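Side-chain contacts in putative branched-chain amino acid ABC transporter (Chromobacterium violaceum, PDB 4PYR), which probably acts as a periplasmic-binding-protein-like lipoprotein, perhaps with an enzyme-regulating role, and holds a glutathione molecule in this crystal: residues G5-A10 against D46-R51; V60-G65 against Q263-R268; N87-E92 against P97-L102. One frame throughout, in Å; residues are numbered along the deposited sequence.

How the interactions relate
All three interactions belong to one five-stranded parallel sheet. Interactions 1 and 2 sit on its opposite faces: helix 48-57 lies against Ile7 in the first, and the end of helix 245-265 lies against Val62 in the second. Their strands, 2-8 and 62-64, are neighbours joined through Gly5. Both helix contacts are mainly apolar, and no hydrogen bond crosses either. Interaction 1 is buried with an exposed arginine beside it, whereas interaction 2 is only partly buried. Interaction 3, at edge strand 99-101, is buried, adds a hydrogen bond and borders the glutathione pocket. It meets interaction 2 where Leu264 packs on Tyr100.

Interaction 1: G5-A10 against D46-R51; sequences GVILPA and DNVVER
Ile7 of strand 2-8 meets Val48 and Arg51 in the first turn of helix 48-57, against one face of the parallel sheet in a periplasmic-binding-protein-like lobe. The helix belongs to a beta-alpha-beta crossover: it leads from edge strand 36-42 to strand 62-64, and strand 2-8 lies between those two in the sheet. Ile7 has the most surface buried here, and it touches the helix with two of its branches. CG2, set anti to the backbone N, faces one methyl of Val48, with Ile7 CG2 and Val48 CG2 4.4 Å apart. The other branch is fully extended (chi2 -177°) and reaches further along the helix, bringing Ile7 CD1 to 4.3 Å from the carbonyl oxygen Arg51 O. These are loose van der Waals contacts, and no hydrogen bond crosses between the segments. A branched aliphatic residue suits this inner strand, since it favours extended backbone and fills the layer under the helix; Tyr52 and Ala55 of the same helix also rest on Ile7. The neighbours Val6 and Leu8 turn to the other face, where helix 16-33 covers them. Arg51 meets Ile7 through its main-chain O; its side chain only shields the edge of the patch, Arg51 CB coming no nearer than 5.3 Å to Ile7 CG2. The extended chain carries NH1 to a hydrogen bond with Asp42 O, at the end of strand 36-42, so the polar end is paired without entering the core. Over the centre of the guanidinium group lies Asn47 ND2, 3.3 Å above the plane of Arg51.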
loop_
_atom_site.group_PDB
_atom_site.type_symbol
_atom_site.label_atom_id
_atom_site.label_comp_id
_atom_site.label_asym_id
_atom_site.label_seq_id
_atom_site.Cartn_x
_atom_site.Cartn_y
_atom_site.Cartn_z
ATOM N N GLY A 5 4.197 -20.345 -6.889
ATOM C CA GLY A 5 2.963 -20.846 -6.315
ATOM C C GLY A 5 2.189 -19.649 -5.860
ATOM O O GLY A 5 2.709 -18.810 -5.147
ATOM N N VAL A 6 0.953 -19.532 -6.348
ATOM C CA VAL A 6 0.075 -18.399 -6.011
ATOM C C VAL A 6 -0.978 -18.953 -5.052
ATOM O O VAL A 6 -1.882 -19.648 -5.468
ATOM C CB VAL A 6 -0.557 -17.798 -7.264
ATOM C CG1 VAL A 6 -1.314 -16.525 -6.851
ATOM C CG2 VAL A 6 0.480 -17.478 -8.323
ATOM N N ILE A 7 -0.783 -18.709 -3.759
ATOM C CA ILE A 7 -1.524 -19.356 -2.695
ATOM C C ILE A 7 -2.316 -18.286 -1.962
ATOM O O ILE A 7 -1.819 -17.581 -1.083
ATOM C CB ILE A 7 -0.523 -20.061 -1.730
ATOM C CG1 ILE A 7 0.304 -21.032 -2.569
ATOM C CG2 ILE A 7 -1.281 -20.811 -0.673
ATOM C CD1 ILE A 7 1.300 -21.875 -1.821
ATOM N N LEU A 8 -3.588 -18.183 -2.349
ATOM C CA LEU A 8 -4.469 -17.112 -1.888
ATOM C C LEU A 8 -5.812 -17.717 -1.509
ATOM O O LEU A 8 -6.143 -18.812 -1.915
ATOM C CB LEU A 8 -4.632 -16.057 -2.952
ATOM C CG LEU A 8 -3.348 -15.318 -3.350
ATOM C CD1 LEU A 8 -3.550 -14.403 -4.549
ATOM C CD2 LEU A 8 -2.749 -14.535 -2.180
ATOM N N PRO A 9 -6.594 -16.995 -0.682
ATOM C CA PRO A 9 -7.910 -17.490 -0.270
ATOM C C PRO A 9 -8.869 -17.748 -1.427
ATOM O O PRO A 9 -8.802 -17.031 -2.424
ATOM C CB PRO A 9 -8.438 -16.361 0.635
ATOM C CG PRO A 9 -7.227 -15.634 1.107
ATOM C CD PRO A 9 -6.240 -15.733 -0.005
ATOM N N ALA A 10 -9.713 -18.769 -1.273
ATOM C CA ALA A 10 -10.784 -19.053 -2.217
ATOM C C ALA A 10 -11.852 -17.947 -2.227
ATOM O O ALA A 10 -11.970 -17.136 -1.318
ATOM C CB ALA A 10 -11.438 -20.383 -1.878
ATOM N N ASP A 46 -6.382 -22.904 8.106
ATOM C CA ASP A 46 -6.290 -24.308 8.491
ATOM C C ASP A 46 -5.607 -25.251 7.482
ATOM O O ASP A 46 -5.164 -26.335 7.881
ATOM C CB ASP A 46 -7.727 -24.830 8.760
ATOM C CG ASP A 46 -7.866 -25.616 10.044
ATOM O OD1 ASP A 46 -6.944 -25.654 10.898
ATOM O OD2 ASP A 46 -8.958 -26.176 10.208
ATOM N N ASN A 47 -5.592 -24.901 6.194
ATOM C CA ASN A 47 -4.920 -25.735 5.178
ATOM C C ASN A 47 -3.721 -25.091 4.483
ATOM O O ASN A 47 -3.154 -25.688 3.566
ATOM C CB ASN A 47 -5.916 -26.221 4.111
ATOM C CG ASN A 47 -6.441 -25.109 3.230
ATOM O OD1 ASN A 47 -5.942 -23.969 3.197
ATOM N ND2 ASN A 47 -7.453 -25.452 2.480
ATOM N N VAL A 48 -3.360 -23.876 4.898
ATOM C CA VAL A 48 -2.348 -23.095 4.177
ATOM C C VAL A 48 -1.012 -23.795 4.232
ATOM O O VAL A 48 -0.315 -23.864 3.233
ATOM C CB VAL A 48 -2.262 -21.651 4.677
ATOM C CG1 VAL A 48 -1.600 -21.577 6.041
ATOM C CG2 VAL A 48 -1.503 -20.797 3.679
ATOM N N VAL A 49 -0.670 -24.383 5.379
ATOM C CA VAL A 49 0.613 -25.079 5.475
ATOM C C VAL A 49 0.621 -26.293 4.565
ATOM O O VAL A 49 1.554 -26.503 3.828
ATOM C CB VAL A 49 0.940 -25.545 6.913
ATOM C CG1 VAL A 49 2.103 -26.526 6.913
ATOM C CG2 VAL A 49 1.242 -24.355 7.809
ATOM N N GLU A 50 -0.429 -27.102 4.634
ATOM C CA GLU A 50 -0.506 -28.300 3.789
ATOM C C GLU A 50 -0.441 -28.005 2.277
ATOM O O GLU A 50 0.205 -28.724 1.518
ATOM C CB GLU A 50 -1.801 -29.043 4.107
ATOM C CG GLU A 50 -1.876 -30.451 3.568
ATOM C CD GLU A 50 -3.070 -31.183 4.141
ATOM O OE1 GLU A 50 -3.927 -30.496 4.764
ATOM O OE2 GLU A 50 -3.157 -32.431 3.991
ATOM N N ARG A 51 -1.122 -26.954 1.843
ATOM C CA ARG A 51 -1.155 -26.650 0.420
ATOM C C ARG A 51 0.116 -25.935 -0.027
ATOM O O ARG A 51 0.540 -26.096 -1.163
ATOM C CB ARG A 51 -2.424 -25.881 0.075
ATOM C CG ARG A 51 -3.605 -26.800 0.294
ATOM C CD ARG A 51 -4.878 -26.290 -0.292
ATOM N NE ARG A 51 -5.925 -27.270 -0.079
ATOM C CZ ARG A 51 -7.181 -27.113 -0.451
ATOM N NH1 ARG A 51 -7.549 -25.983 -1.045
ATOM N NH2 ARG A 51 -8.063 -28.073 -0.215
#

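Interaction 2: V60-G65 against Q263-R268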
loop_
_atom_site.group_PDB
_atom_site.type_symbol
_atom_site.label_atom_id
_atom_site.label_comp_id
_atom_site.label_asym_id
_atom_site.label_seq_id
_atom_site.Cartn_x
_atom_site.Cartn_y
_atom_site.Cartn_z
ATOM N N VAL A 60 7.403 -25.687 -7.085
ATOM C CA VAL A 60 7.360 -24.248 -6.861
ATOM C C VAL A 60 8.673 -23.756 -6.220
ATOM O O VAL A 60 9.182 -24.374 -5.263
ATOM C CB VAL A 60 6.106 -23.913 -6.021
ATOM C CG1 VAL A 60 6.160 -22.547 -5.375
ATOM C CG2 VAL A 60 4.868 -24.100 -6.894
ATOM N N ASN A 61 9.267 -22.704 -6.770
ATOM C CA ASN A 61 10.471 -22.128 -6.157
ATOM C C ASN A 61 10.341 -20.720 -5.585
ATOM O O ASN A 61 11.323 -20.187 -5.072
ATOM C CB ASN A 61 11.668 -22.263 -7.094
ATOM C CG ASN A 61 11.358 -21.847 -8.509
ATOM O OD1 ASN A 61 10.506 -21.024 -8.729
ATOM N ND2 ASN A 61 12.046 -22.429 -9.472
ATOM N N VAL A 62 9.130 -20.132 -5.658
ATOM C CA VAL A 62 8.813 -18.921 -4.916
ATOM C C VAL A 62 7.284 -18.914 -4.772
ATOM O O VAL A 62 6.602 -19.553 -5.551
ATOM C CB VAL A 62 9.278 -17.685 -5.717
ATOM C CG1 VAL A 62 8.652 -17.689 -7.105
ATOM C CG2 VAL A 62 9.083 -16.373 -4.979
ATOM N N VAL A 63 6.806 -18.270 -3.729
ATOM C CA VAL A 63 5.375 -18.212 -3.440
ATOM C C VAL A 63 4.911 -16.785 -3.266
ATOM O O VAL A 63 5.627 -15.957 -2.723
ATOM C CB VAL A 63 5.059 -19.066 -2.187
ATOM C CG1 VAL A 63 3.690 -18.739 -1.613
ATOM C CG2 VAL A 63 5.136 -20.547 -2.527
ATOM N N ILE A 64 3.728 -16.502 -3.845
ATOM C CA ILE A 64 2.974 -15.277 -3.572
ATOM C C ILE A 64 1.821 -15.688 -2.676
ATOM O O ILE A 64 1.083 -16.621 -3.002
ATOM C CB ILE A 64 2.418 -14.657 -4.863
ATOM C CG1 ILE A 64 3.605 -14.135 -5.684
ATOM C CG2 ILE A 64 1.413 -13.534 -4.532
ATOM C CD1 ILE A 64 3.212 -13.799 -7.117
ATOM N N GLY A 65 1.711 -15.007 -1.535
ATOM C CA GLY A 65 0.750 -15.373 -0.525
ATOM C C GLY A 65 1.463 -15.799 0.733
ATOM O O GLY A 65 2.673 -15.982 0.729
ATOM N N GLN A 263 12.046 -11.946 -9.113
ATOM C CA GLN A 263 13.357 -11.537 -8.625
ATOM C C GLN A 263 13.827 -12.359 -7.417
ATOM O O GLN A 263 15.058 -12.693 -7.309
ATOM C CB GLN A 263 13.362 -10.040 -8.361
ATOM C CG GLN A 263 12.919 -9.222 -9.583
ATOM C CD GLN A 263 13.753 -9.460 -10.823
ATOM O OE1 GLN A 263 13.238 -9.652 -11.957
ATOM N NE2 GLN A 263 15.062 -9.450 -10.624
ATOM N N LEU A 264 12.862 -12.659 -6.524
ATOM C CA LEU A 264 13.159 -13.407 -5.287
ATOM C C LEU A 264 13.565 -14.840 -5.573
ATOM O O LEU A 264 14.293 -15.475 -4.764
ATOM C CB LEU A 264 11.951 -13.404 -4.362
ATOM C CG LEU A 264 11.747 -12.071 -3.631
ATOM C CD1 LEU A 264 10.363 -11.966 -2.999
ATOM C CD2 LEU A 264 12.832 -11.859 -2.575
ATOM N N ALA A 265 13.123 -15.365 -6.698
ATOM C CA ALA A 265 13.506 -16.706 -7.104
ATOM C C ALA A 265 14.933 -16.724 -7.630
ATOM O O ALA A 265 15.592 -17.747 -7.554
ATOM C CB ALA A 265 12.555 -17.248 -8.150
ATOM N N GLY A 266 15.370 -15.586 -8.191
ATOM C CA GLY A 266 16.612 -15.417 -8.833
ATOM C C GLY A 266 17.756 -14.774 -8.016
ATOM O O GLY A 266 18.841 -14.503 -8.550
ATOM N N SER A 267 17.474 -14.492 -6.730
ATOM C CA SER A 267 18.418 -13.774 -5.814
ATOM C C SER A 267 18.857 -14.657 -4.644
ATOM O O SER A 267 18.153 -15.598 -4.286
ATOM C CB SER A 267 17.727 -12.528 -5.236
ATOM O OG SER A 267 17.639 -11.465 -6.169
ATOM N N ARG A 268 20.014 -14.354 -4.040
ATOM C CA ARG A 268 20.413 -14.975 -2.758
ATOM C C ARG A 268 19.462 -14.554 -1.581
ATOM O O ARG A 268 19.125 -15.382 -0.728
ATOM C CB ARG A 268 21.882 -14.656 -2.444
ATOM C CG ARG A 268 22.855 -15.183 -3.496
ATOM C CD ARG A 268 22.667 -16.675 -3.798
ATOM N NE ARG A 268 23.700 -17.229 -4.679
ATOM C CZ ARG A 268 23.818 -18.521 -5.018
ATOM N NH1 ARG A 268 22.952 -19.430 -4.556
ATOM N NH2 ARG A 268 24.804 -18.912 -5.824
#
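The carboxamide of Asn61 is the one flat side-chain group that touches across this contact, and the methyl of Ala265 stands over one face, displaced from its centre, with Asn61 OD1 4.3 Å from Ala265 CB. The two ends of the amide are engaged by strand 2-8 and the residue just before it: OD1 accepts from Arg3 N and ND2 donates to Lys1 O. Asparagine thus mimics a peptide group, extending the pairing between strands just before strand 62-64 begins. Next to it, Val62 carries the apolar part. Its chi1 of 56° puts CG1 in the crowded position between backbone N and carbonyl carbon, and both methyls then meet the last turn of helix 245-265. Val62 CG1 lies 4.1 Å from Ala265 CB, while Val62 CG2 lies 4.2 Å from Leu264 CB, the valine and leucine side chains crossing at about a right angle. Alanine suits the close approach of helix to strand, where the CA atoms of Val62 and Ala265 are 5.6 Å apart. Beyond the methyl layer the chain bonds to itself: Ser267 OG donates to Gln263 O at 3.1 Å, from 43° above the carbonyl plane. With no hydrogen bond between the segments, helix and strand cohere here through dispersion and burial of methyls, while the polar groups named find partners on their own sides.

Interaction 3: N87-E92 against P97-L102; sequences NSVGRE and PKLYSL. With GSH (glutathione), chain B.
Ser101 bonds to the main chain of Asn87 from an unusual direction: its hydroxyl comes in steeply above the carbonyl, 66° out of the plane, with a C=O...OG angle of 110°. The bond is nevertheless short, Ser101 OG donating to Asn87 O at 2.8 Å. It lies at the edge of the five-stranded parallel sheet in a periplasmic-binding-protein-like lobe, where the chain leaving strand 83-85 loops round to strand 99-101. The CA atoms of Ser88 and Ser101 are 6.0 Å apart, and a serine is short enough to fit between the chains while giving the buried carbonyl a donor. A chi1 of 173° swings OG to the far side from the serine's N, across to the loop. The strand alternates: Leu99 and Ser101 face residues 87-92, whereas Tyr100 and Leu102 turn toward helix 245-265.

The other side of the loop borders bound glutathione. Asn87 and Ser88 point away from the strand and line the pocket; Arg137, from the other lobe, hydrogen-bonds the ligand. The bond to Asn87 O probably helps fix the backbone that presents this pair of pocket residues. The modelled approach of the ligand sulfur to Ser88 is too close to interpret.

Further along the loop, at Val89, the contact becomes apolar. Ile72 of helix 69-75 also packs on Val89, which makes a compact aliphatic residue apt here. Val89 and Leu99 slide past each other in opposite directions, so that Val89 CG1 lies 3.9 Å from Leu99 CD2 and 4.0 Å from Leu99 CG.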
loop_
_atom_site.group_PDB
_atom_site.type_symbol
_atom_site.label_atom_id
_atom_site.label_comp_id
_atom_site.label_asym_id
_atom_site.label_seq_id
_atom_site.Cartn_x
_atom_site.Cartn_y
_atom_site.Cartn_z
ATOM N N ASN A 87 0.439 -9.428 3.410
ATOM C CA ASN A 87 0.060 -8.698 4.608
ATOM C C ASN A 87 1.301 -8.624 5.478
ATOM O O ASN A 87 2.296 -9.264 5.173
ATOM C CB ASN A 87 -1.134 -9.370 5.326
ATOM C CG ASN A 87 -1.751 -8.453 6.357
ATOM O OD1 ASN A 87 -1.177 -8.183 7.434
ATOM N ND2 ASN A 87 -2.881 -7.916 6.012
ATOM N N SER A 88 1.247 -7.832 6.552
ATOM C CA SER A 88 2.351 -7.753 7.503
ATOM C C SER A 88 2.567 -9.100 8.089
ATOM O O SER A 88 1.604 -9.831 8.332
ATOM C CB SER A 88 2.008 -6.803 8.632
ATOM O OG SER A 88 1.752 -5.516 8.110
ATOM N N VAL A 89 3.822 -9.461 8.311
ATOM C CA VAL A 89 4.084 -10.564 9.202
ATOM C C VAL A 89 3.874 -9.954 10.588
ATOM O O VAL A 89 4.595 -9.027 10.965
ATOM C CB VAL A 89 5.479 -11.237 8.982
ATOM C CG1 VAL A 89 5.701 -11.478 7.493
ATOM C CG2 VAL A 89 6.647 -10.488 9.659
ATOM N N GLY A 90 2.847 -10.411 11.315
ATOM C CA GLY A 90 2.556 -9.864 12.650
ATOM C C GLY A 90 3.718 -10.126 13.587
ATOM O O GLY A 90 4.671 -10.845 13.212
ATOM N N ARG A 91 3.651 -9.537 14.788
ATOM C CA ARG A 91 4.656 -9.774 15.821
ATOM C C ARG A 91 4.751 -11.270 16.179
ATOM O O ARG A 91 5.846 -11.767 16.466
ATOM C CB ARG A 91 4.355 -8.979 17.118
ATOM C CG ARG A 91 4.340 -7.452 17.011
ATOM C CD ARG A 91 4.241 -6.796 18.396
ATOM N NE ARG A 91 3.581 -5.486 18.347
ATOM C CZ ARG A 91 3.331 -4.714 19.406
ATOM N NH1 ARG A 91 3.697 -5.084 20.625
ATOM N NH2 ARG A 91 2.718 -3.543 19.237
ATOM N N GLU A 92 3.611 -11.974 16.195
ATOM C CA GLU A 92 3.579 -13.395 16.606
ATOM C C GLU A 92 4.155 -14.345 15.546
ATOM O O GLU A 92 4.535 -15.478 15.863
ATOM C CB GLU A 92 2.155 -13.859 16.967
ATOM C CG GLU A 92 2.092 -15.362 17.258
ATOM C CD GLU A 92 0.743 -15.880 17.716
ATOM O OE1 GLU A 92 -0.294 -15.244 17.420
ATOM O OE2 GLU A 92 0.734 -16.954 18.361
ATOM N N PRO A 97 13.889 -16.020 7.405
ATOM C CA PRO A 97 14.521 -15.067 6.502
ATOM C C PRO A 97 14.099 -15.172 5.064
ATOM O O PRO A 97 14.437 -14.286 4.268
ATOM C CB PRO A 97 16.032 -15.385 6.654
ATOM C CG PRO A 97 16.052 -16.804 7.065
ATOM C CD PRO A 97 14.904 -16.912 8.023
ATOM N N LYS A 98 13.328 -16.213 4.734
ATOM C CA LYS A 98 12.764 -16.378 3.411
ATOM C C LYS A 98 11.349 -15.845 3.315
ATOM O O LYS A 98 10.782 -15.928 2.253
ATOM C CB LYS A 98 12.733 -17.847 3.023
ATOM C CG LYS A 98 14.108 -18.453 2.877
ATOM C CD LYS A 98 13.930 -19.891 2.404
ATOM C CE LYS A 98 14.742 -20.174 1.152
ATOM N NZ LYS A 98 16.047 -20.738 1.550
ATOM N N LEU A 99 10.816 -15.331 4.418
ATOM C CA LEU A 99 9.475 -14.758 4.440
ATOM C C LEU A 99 9.519 -13.245 4.377
ATOM O O LEU A 99 10.059 -12.593 5.234
ATOM C CB LEU A 99 8.722 -15.220 5.698
ATOM C CG LEU A 99 7.271 -14.746 5.830
ATOM C CD1 LEU A 99 6.474 -15.114 4.573
ATOM C CD2 LEU A 99 6.597 -15.256 7.102
ATOM N N TYR A 100 8.832 -12.706 3.324
ATOM C CA TYR A 100 8.861 -11.282 3.015
ATOM C C TYR A 100 7.399 -10.813 2.933
ATOM O O TYR A 100 6.487 -11.629 2.906
ATOM C CB TYR A 100 9.525 -11.032 1.633
ATOM C CG TYR A 100 10.960 -11.542 1.546
ATOM C CD1 TYR A 100 12.005 -10.714 1.865
ATOM C CD2 TYR A 100 11.235 -12.832 1.099
ATOM C CE1 TYR A 100 13.333 -11.179 1.831
ATOM C CE2 TYR A 100 12.550 -13.304 1.035
ATOM C CZ TYR A 100 13.580 -12.473 1.390
ATOM O OH TYR A 100 14.893 -12.931 1.321
ATOM N N SER A 101 7.211 -9.500 2.924
ATOM C CA SER A 101 5.855 -8.921 2.827
ATOM C C SER A 101 5.845 -7.831 1.768
ATOM O O SER A 101 6.774 -7.062 1.676
ATOM C CB SER A 101 5.419 -8.301 4.174
ATOM O OG SER A 101 4.181 -7.599 4.048
ATOM N N LEU A 102 4.756 -7.766 0.997
ATOM C CA LEU A 102 4.410 -6.574 0.204
ATOM C C LEU A 102 2.948 -6.295 0.502
ATOM O O LEU A 102 2.145 -7.167 0.340
ATOM C CB LEU A 102 4.559 -6.816 -1.289
ATOM C CG LEU A 102 4.125 -5.648 -2.201
ATOM C CD1 LEU A 102 4.959 -4.385 -2.000
ATOM C CD2 LEU A 102 4.175 -6.041 -3.655
HETATM N N1 GSH B . -0.637 -3.645 11.828
HETATM C CA1 GSH B . -1.882 -2.936 11.619
HETATM C C1 GSH B . -2.283 -2.121 12.831
HETATM O O11 GSH B . -1.494 -1.268 13.322
HETATM O O12 GSH B . -3.434 -2.286 13.302
HETATM C CB1 GSH B . -3.002 -3.918 11.255
HETATM C CG1 GSH B . -2.692 -4.782 10.033
HETATM C CD1 GSH B . -2.568 -3.940 8.800
HETATM O OE1 GSH B . -2.566 -2.722 8.908
HETATM N N2 GSH B . -2.478 -4.636 7.645
HETATM C CA2 GSH B . -2.355 -4.058 6.300
HETATM C C2 GSH B . -3.641 -4.250 5.555
HETATM O O2 GSH B . -4.583 -4.210 6.355
HETATM C CB2 GSH B . -1.182 -4.697 5.581
HETATM S SG2 GSH B . 0.002 -5.317 6.767
HETATM N N3 GSH B . -3.801 -4.450 4.193
HETATM C CA3 GSH B . -2.842 -4.368 3.050
HETATM C C3 GSH B . -2.884 -5.505 2.026
HETATM O O31 GSH B . -2.595 -5.286 0.806
HETATM O O32 GSH B . -3.210 -6.644 2.416
#